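Local coordinates for pngf-ii (Elizabethkingia meningoseptica, PDB 4R4X), which acts as a peptide:N-glycosidase related to PNGase F, removing N-linked glycans from glycoproteins, at residues 232-237 against 360-365; 189-194 against 217-222. One frame throughout, in Å; residues are numbered along the deposited sequence.

Interaction 1 is a pairing within one sheet, while interaction 2 spans the gap to another; their centres lie about 10 Å apart. Strands 231-240 and 358-367 are the inner pair of a four-stranded antiparallel sheet, with 186-196 on the outer side of 358-367. Interaction 2 packs that outer strand against 216-222, part of the nine-stranded sheet. The two contacts meet at 358-367, where the backbones of I360 and L362 probably hydrogen-bond to E194 and F191. Interaction 2 comes first along the chain, and strand 216-222 leads back to the four-stranded sheet at 231-240, tying both layers into one sandwich.

Interaction 1. Residues 232-237 against 360-365; sequences IFVELK and ISLELS
The two central strands of a four-stranded antiparallel sheet pair here, V234 against L364 and L236 against L362, in one layer of a beta-sandwich consistent with the jelly-roll fold of the PNGase F family. The strands run 169° apart, and three hydrogen-bonded pairs, F233 with S365, E235 with E363 and K237 with S361, contribute six backbone bonds; the bond from E235 N to E363 O is 2.9 Å long and nearly straight (177°).

The two faces differ sharply. On the V234 face the packing is apolar: V234 CG2, anti to its backbone N, wedges against both L362 CD1 and L364 CD2, each 3.6 Å away, and L236 CD1 meets I360 CD1 at 3.6 Å. V234 and L236 also touch M300 of strand 297-303, so this side faces the sandwich interior.

The other face is mainly polar, with F233 as its aromatic member. E235 and E363 run next to each other in the same direction, with their carboxylate planes turned 61° apart. OE2 of E235 and OE1 of E363 are 4.0 Å apart, and a water donates to both, 2.7 Å from each, bridging two like charges. S361 OG is hydrogen-bonded to N193 N of strand 186-196. Farther along, S365 OG, hydrogen-bonded to H367 and R329, stands 3.6 Å from F233 CB.

Interaction 2. Residues 189-194 against 217-222; sequences PVFENE and ILKKVK
The F191 ring is sandwiched between V190 CG1 over the centre of one face and I217 CD1 over the centre of the opposite face, both branches about 3.7 Å away. The isoleucine methyl sits 8° off the ring normal, a CH-pi contact, and I217 CG1 reaches CZ of F191 at 3.7 Å. At the ring's far end the I217 carbonyl O approaches CZ to 3.6 Å, and K219 CG lies obliquely 4.0 Å from F191 CE1.

Past the phenyl ring the lysine chain crosses V190 CG1. A bend at chi3 (51°) turns CE back toward the 189-191 backbone, and NZ then donates to V190 O at 2.8 Å, in the carbonyl plane. The lysine thus spends its ammonium on a main-chain oxygen. The same I217 CD1 also touches E194 CB at 3.7 Å, while E194 OE2 forms a salt bridge with R210.

A classic beta bulge sets V190 and F191 together opposite L362, and N193 with E194 opposite I360 makes a G1 bulge where the chain turns its corner. With strand axes 8.3 Å apart, side chains rather than a backbone ladder join the strands, as between the facing sheets of a beta-sandwich.

Interaction 1. Residues 232-237 against 360-365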
loop_
_atom_site.group_PDB
_atom_site.type_symbol
_atom_site.label_atom_id
_atom_site.label_comp_id
_atom_site.label_asym_id
_atom_site.label_seq_id
_atom_site.Cartn_x
_atom_site.Cartn_y
_atom_site.Cartn_z
ATOM N N ILE A 232 -3.622 4.980 4.157
ATOM C CA ILE A 232 -4.176 3.664 3.843
ATOM C C ILE A 232 -3.988 3.362 2.362
ATOM O O ILE A 232 -4.299 4.198 1.497
ATOM C CB ILE A 232 -5.683 3.574 4.125
ATOM C CG1 ILE A 232 -6.073 4.179 5.472
ATOM C CG2 ILE A 232 -6.115 2.121 4.077
ATOM C CD1 ILE A 232 -7.558 4.449 5.597
ATOM N N PHE A 233 -3.487 2.166 2.082
ATOM C CA PHE A 233 -3.244 1.724 0.729
ATOM C C PHE A 233 -3.844 0.324 0.549
ATOM O O PHE A 233 -3.972 -0.451 1.512
ATOM C CB PHE A 233 -1.735 1.624 0.436
ATOM C CG PHE A 233 -1.031 2.942 0.309
ATOM C CD1 PHE A 233 -0.751 3.697 1.413
ATOM C CD2 PHE A 233 -0.591 3.392 -0.945
ATOM C CE1 PHE A 233 -0.085 4.909 1.288
ATOM C CE2 PHE A 233 0.074 4.611 -1.079
ATOM C CZ PHE A 233 0.314 5.371 0.047
ATOM N N VAL A 234 -4.214 0.016 -0.694
ATOM C CA VAL A 234 -4.694 -1.295 -1.054
ATOM C C VAL A 234 -3.792 -1.814 -2.140
ATOM O O VAL A 234 -3.491 -1.075 -3.082
ATOM C CB VAL A 234 -6.165 -1.272 -1.511
ATOM C CG1 VAL A 234 -6.400 -0.292 -2.663
ATOM C CG2 VAL A 234 -6.625 -2.668 -1.886
ATOM N N GLU A 235 -3.353 -3.068 -1.992
ATOM C CA GLU A 235 -2.439 -3.702 -2.957
ATOM C C GLU A 235 -2.936 -5.047 -3.471
ATOM O O GLU A 235 -3.235 -5.963 -2.698
ATOM C CB GLU A 235 -1.043 -3.875 -2.371
ATOM C CG GLU A 235 -0.003 -4.343 -3.408
ATOM C CD GLU A 235 1.423 -4.286 -2.861
ATOM O OE1 GLU A 235 2.339 -3.852 -3.579
ATOM O OE2 GLU A 235 1.636 -4.688 -1.699
ATOM N N LEU A 236 -3.001 -5.159 -4.795
ATOM C CA LEU A 236 -3.459 -6.357 -5.469
ATOM C C LEU A 236 -2.360 -6.848 -6.402
ATOM O O LEU A 236 -1.680 -6.029 -7.062
ATOM C CB LEU A 236 -4.733 -6.050 -6.273
ATOM C CG LEU A 236 -5.326 -7.292 -6.972
ATOM C CD1 LEU A 236 -6.827 -7.379 -6.816
ATOM C CD2 LEU A 236 -4.943 -7.335 -8.427
ATOM N N LYS A 237 -2.183 -8.166 -6.453
ATOM C CA LYS A 237 -1.261 -8.792 -7.398
ATOM C C LYS A 237 -2.083 -9.760 -8.225
ATOM O O LYS A 237 -2.965 -10.418 -7.704
ATOM C CB LYS A 237 -0.141 -9.553 -6.672
ATOM C CG LYS A 237 0.662 -8.786 -5.648
ATOM C CD LYS A 237 1.442 -7.617 -6.232
ATOM C CE LYS A 237 2.258 -6.911 -5.140
ATOM N NZ LYS A 237 3.327 -7.802 -4.593
ATOM N N ILE A 360 -5.452 -13.947 -7.920
ATOM C CA ILE A 360 -5.008 -12.728 -7.246
ATOM C C ILE A 360 -4.645 -12.923 -5.769
ATOM O O ILE A 360 -5.013 -13.930 -5.127
ATOM C CB ILE A 360 -6.065 -11.592 -7.318
ATOM C CG1 ILE A 360 -7.207 -11.872 -6.347
ATOM C CG2 ILE A 360 -6.574 -11.428 -8.735
ATOM C CD1 ILE A 360 -8.124 -10.706 -6.098
ATOM N N SER A 361 -3.896 -11.938 -5.272
ATOM C CA SER A 361 -3.702 -11.681 -3.859
ATOM C C SER A 361 -4.115 -10.241 -3.600
ATOM O O SER A 361 -4.029 -9.408 -4.495
ATOM C CB SER A 361 -2.243 -11.903 -3.449
ATOM O OG SER A 361 -1.892 -13.278 -3.691
ATOM N N LEU A 362 -4.565 -9.968 -2.385
ATOM C CA LEU A 362 -5.041 -8.652 -2.002
ATOM C C LEU A 362 -4.840 -8.404 -0.511
ATOM O O LEU A 362 -5.171 -9.273 0.323
ATOM C CB LEU A 362 -6.522 -8.535 -2.320
ATOM C CG LEU A 362 -7.221 -7.245 -1.926
ATOM C CD1 LEU A 362 -6.704 -6.133 -2.808
ATOM C CD2 LEU A 362 -8.726 -7.423 -2.067
ATOM N N GLU A 363 -4.330 -7.216 -0.182
ATOM C CA GLU A 363 -4.199 -6.771 1.200
ATOM C C GLU A 363 -4.392 -5.259 1.295
ATOM O O GLU A 363 -4.304 -4.537 0.291
ATOM C CB GLU A 363 -2.835 -7.198 1.786
ATOM C CG GLU A 363 -1.627 -6.491 1.179
ATOM C CD GLU A 363 -0.285 -7.029 1.659
ATOM O OE1 GLU A 363 0.647 -6.215 1.862
ATOM O OE2 GLU A 363 -0.146 -8.261 1.844
ATOM N N LEU A 364 -4.702 -4.805 2.500
ATOM C CA LEU A 364 -4.679 -3.412 2.867
ATOM C C LEU A 364 -3.509 -3.137 3.791
ATOM O O LEU A 364 -3.069 -4.025 4.536
ATOM C CB LEU A 364 -5.969 -3.035 3.599
ATOM C CG LEU A 364 -7.326 -3.368 2.993
ATOM C CD1 LEU A 364 -8.455 -2.871 3.893
ATOM C CD2 LEU A 364 -7.465 -2.750 1.618
ATOM N N SER A 365 -2.982 -1.922 3.754
ATOM C CA SER A 365 -1.986 -1.508 4.726
ATOM C C SER A 365 -2.334 -0.132 5.293
ATOM O O SER A 365 -2.815 0.773 4.566
ATOM C CB SER A 365 -0.582 -1.485 4.123
ATOM O OG SER A 365 -0.473 -0.554 3.073
HETATM O O HOH W 1 0.837 -3.743 0.747
#

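Interaction 2. Residues 189-194 against 217-222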
loop_
_atom_site.group_PDB
_atom_site.type_symbol
_atom_site.label_atom_id
_atom_site.label_comp_id
_atom_site.label_asym_id
_atom_site.label_seq_id
_atom_site.Cartn_x
_atom_site.Cartn_y
_atom_site.Cartn_z
ATOM N N PRO A 189 -4.570 -8.727 5.757
ATOM C CA PRO A 189 -4.668 -9.706 4.679
ATOM C C PRO A 189 -6.108 -9.899 4.255
ATOM O O PRO A 189 -7.008 -9.917 5.111
ATOM C CB PRO A 189 -4.103 -11.001 5.297
ATOM C CG PRO A 189 -3.731 -10.687 6.705
ATOM C CD PRO A 189 -4.309 -9.354 7.067
ATOM N N VAL A 190 -6.334 -10.014 2.950
ATOM C CA VAL A 190 -7.663 -10.292 2.435
ATOM C C VAL A 190 -7.662 -11.588 1.632
ATOM O O VAL A 190 -8.313 -12.543 2.044
ATOM C CB VAL A 190 -8.205 -9.125 1.580
ATOM C CG1 VAL A 190 -9.642 -9.388 1.178
ATOM C CG2 VAL A 190 -8.112 -7.826 2.348
ATOM N N PHE A 191 -6.953 -11.614 0.497
ATOM C CA PHE A 191 -6.893 -12.814 -0.368
ATOM C C PHE A 191 -5.459 -13.196 -0.658
ATOM O O PHE A 191 -4.579 -12.328 -0.810
ATOM C CB PHE A 191 -7.642 -12.643 -1.706
ATOM C CG PHE A 191 -9.101 -12.301 -1.569
ATOM C CD1 PHE A 191 -9.977 -13.125 -0.887
ATOM C CD2 PHE A 191 -9.611 -11.158 -2.168
ATOM C CE1 PHE A 191 -11.312 -12.804 -0.774
ATOM C CE2 PHE A 191 -10.935 -10.813 -2.030
ATOM C CZ PHE A 191 -11.801 -11.648 -1.341
ATOM N N GLU A 192 -5.211 -14.502 -0.739
ATOM C CA GLU A 192 -3.905 -15.021 -1.124
ATOM C C GLU A 192 -4.067 -16.126 -2.165
ATOM O O GLU A 192 -4.742 -17.117 -1.907
ATOM C CB GLU A 192 -3.162 -15.570 0.099
ATOM C CG GLU A 192 -1.753 -16.027 -0.234
ATOM C CD GLU A 192 -0.867 -16.189 1.001
ATOM O OE1 GLU A 192 0.371 -16.026 0.862
ATOM O OE2 GLU A 192 -1.403 -16.451 2.105
ATOM N N ASN A 193 -3.479 -15.912 -3.341
ATOM C CA ASN A 193 -3.583 -16.808 -4.471
ATOM C C ASN A 193 -5.000 -17.360 -4.691
ATOM O O ASN A 193 -5.179 -18.555 -4.790
ATOM C CB ASN A 193 -2.572 -17.956 -4.304
ATOM C CG ASN A 193 -1.135 -17.446 -4.152
ATOM O OD1 ASN A 193 -0.726 -16.479 -4.806
ATOM N ND2 ASN A 193 -0.372 -18.083 -3.280
ATOM N N GLU A 194 -5.980 -16.472 -4.792
ATOM C CA GLU A 194 -7.381 -16.847 -5.002
ATOM C C GLU A 194 -7.756 -16.811 -6.462
ATOM O O GLU A 194 -7.553 -15.811 -7.136
ATOM C CB GLU A 194 -8.352 -15.888 -4.297
ATOM C CG GLU A 194 -8.680 -16.174 -2.852
ATOM C CD GLU A 194 -9.003 -17.621 -2.516
ATOM O OE1 GLU A 194 -8.393 -18.099 -1.528
ATOM O OE2 GLU A 194 -9.844 -18.257 -3.193
ATOM N N ILE A 217 -15.267 -12.520 -5.739
ATOM C CA ILE A 217 -14.932 -13.114 -4.453
ATOM C C ILE A 217 -15.057 -12.060 -3.341
ATOM O O ILE A 217 -14.631 -10.901 -3.508
ATOM C CB ILE A 217 -13.530 -13.776 -4.442
ATOM C CG1 ILE A 217 -12.424 -12.776 -4.789
ATOM C CG2 ILE A 217 -13.491 -14.941 -5.433
ATOM C CD1 ILE A 217 -11.041 -13.390 -4.852
ATOM N N LEU A 218 -15.586 -12.471 -2.192
ATOM C CA LEU A 218 -15.962 -11.522 -1.134
ATOM C C LEU A 218 -15.682 -12.110 0.245
ATOM O O LEU A 218 -15.896 -13.291 0.453
ATOM C CB LEU A 218 -17.460 -11.237 -1.243
ATOM C CG LEU A 218 -17.973 -10.052 -0.430
ATOM C CD1 LEU A 218 -17.584 -8.771 -1.126
ATOM C CD2 LEU A 218 -19.490 -10.057 -0.270
ATOM N N LYS A 219 -15.220 -11.292 1.183
ATOM C CA LYS A 219 -15.138 -11.736 2.569
ATOM C C LYS A 219 -15.380 -10.584 3.526
ATOM O O LYS A 219 -15.420 -9.413 3.121
ATOM C CB LYS A 219 -13.803 -12.416 2.871
ATOM C CG LYS A 219 -12.585 -11.541 2.775
ATOM C CD LYS A 219 -11.375 -12.095 3.551
ATOM C CE LYS A 219 -11.058 -13.535 3.238
ATOM N NZ LYS A 219 -9.832 -14.002 3.940
ATOM N N LYS A 220 -15.562 -10.935 4.792
ATOM C CA LYS A 220 -15.661 -9.945 5.853
ATOM C C LYS A 220 -14.283 -9.795 6.477
ATOM O O LYS A 220 -13.599 -10.804 6.751
ATOM C CB LYS A 220 -16.661 -10.376 6.927
ATOM C CG LYS A 220 -18.111 -10.377 6.501
ATOM C CD LYS A 220 -19.078 -10.524 7.681
ATOM C CE LYS A 220 -18.787 -11.787 8.484
ATOM N NZ LYS A 220 -19.979 -12.314 9.223
ATOM N N VAL A 221 -13.843 -8.556 6.663
ATOM C CA VAL A 221 -12.576 -8.294 7.328
ATOM C C VAL A 221 -12.741 -7.193 8.380
ATOM O O VAL A 221 -13.450 -6.209 8.157
ATOM C CB VAL A 221 -11.431 -7.926 6.343
ATOM C CG1 VAL A 221 -11.264 -9.000 5.295
ATOM C CG2 VAL A 221 -11.678 -6.603 5.657
ATOM N N LYS A 222 -12.090 -7.370 9.526
ATOM C CA LYS A 222 -12.180 -6.391 10.587
ATOM C C LYS A 222 -11.069 -5.339 10.446
ATOM O O LYS A 222 -9.909 -5.664 10.385
ATOM C CB LYS A 222 -12.140 -7.068 11.965
ATOM C CG LYS A 222 -12.230 -6.067 13.120
ATOM C CD LYS A 222 -13.378 -5.064 12.948
ATOM C CE LYS A 222 -13.636 -4.234 14.204
ATOM N NZ LYS A 222 -12.551 -3.242 14.442
#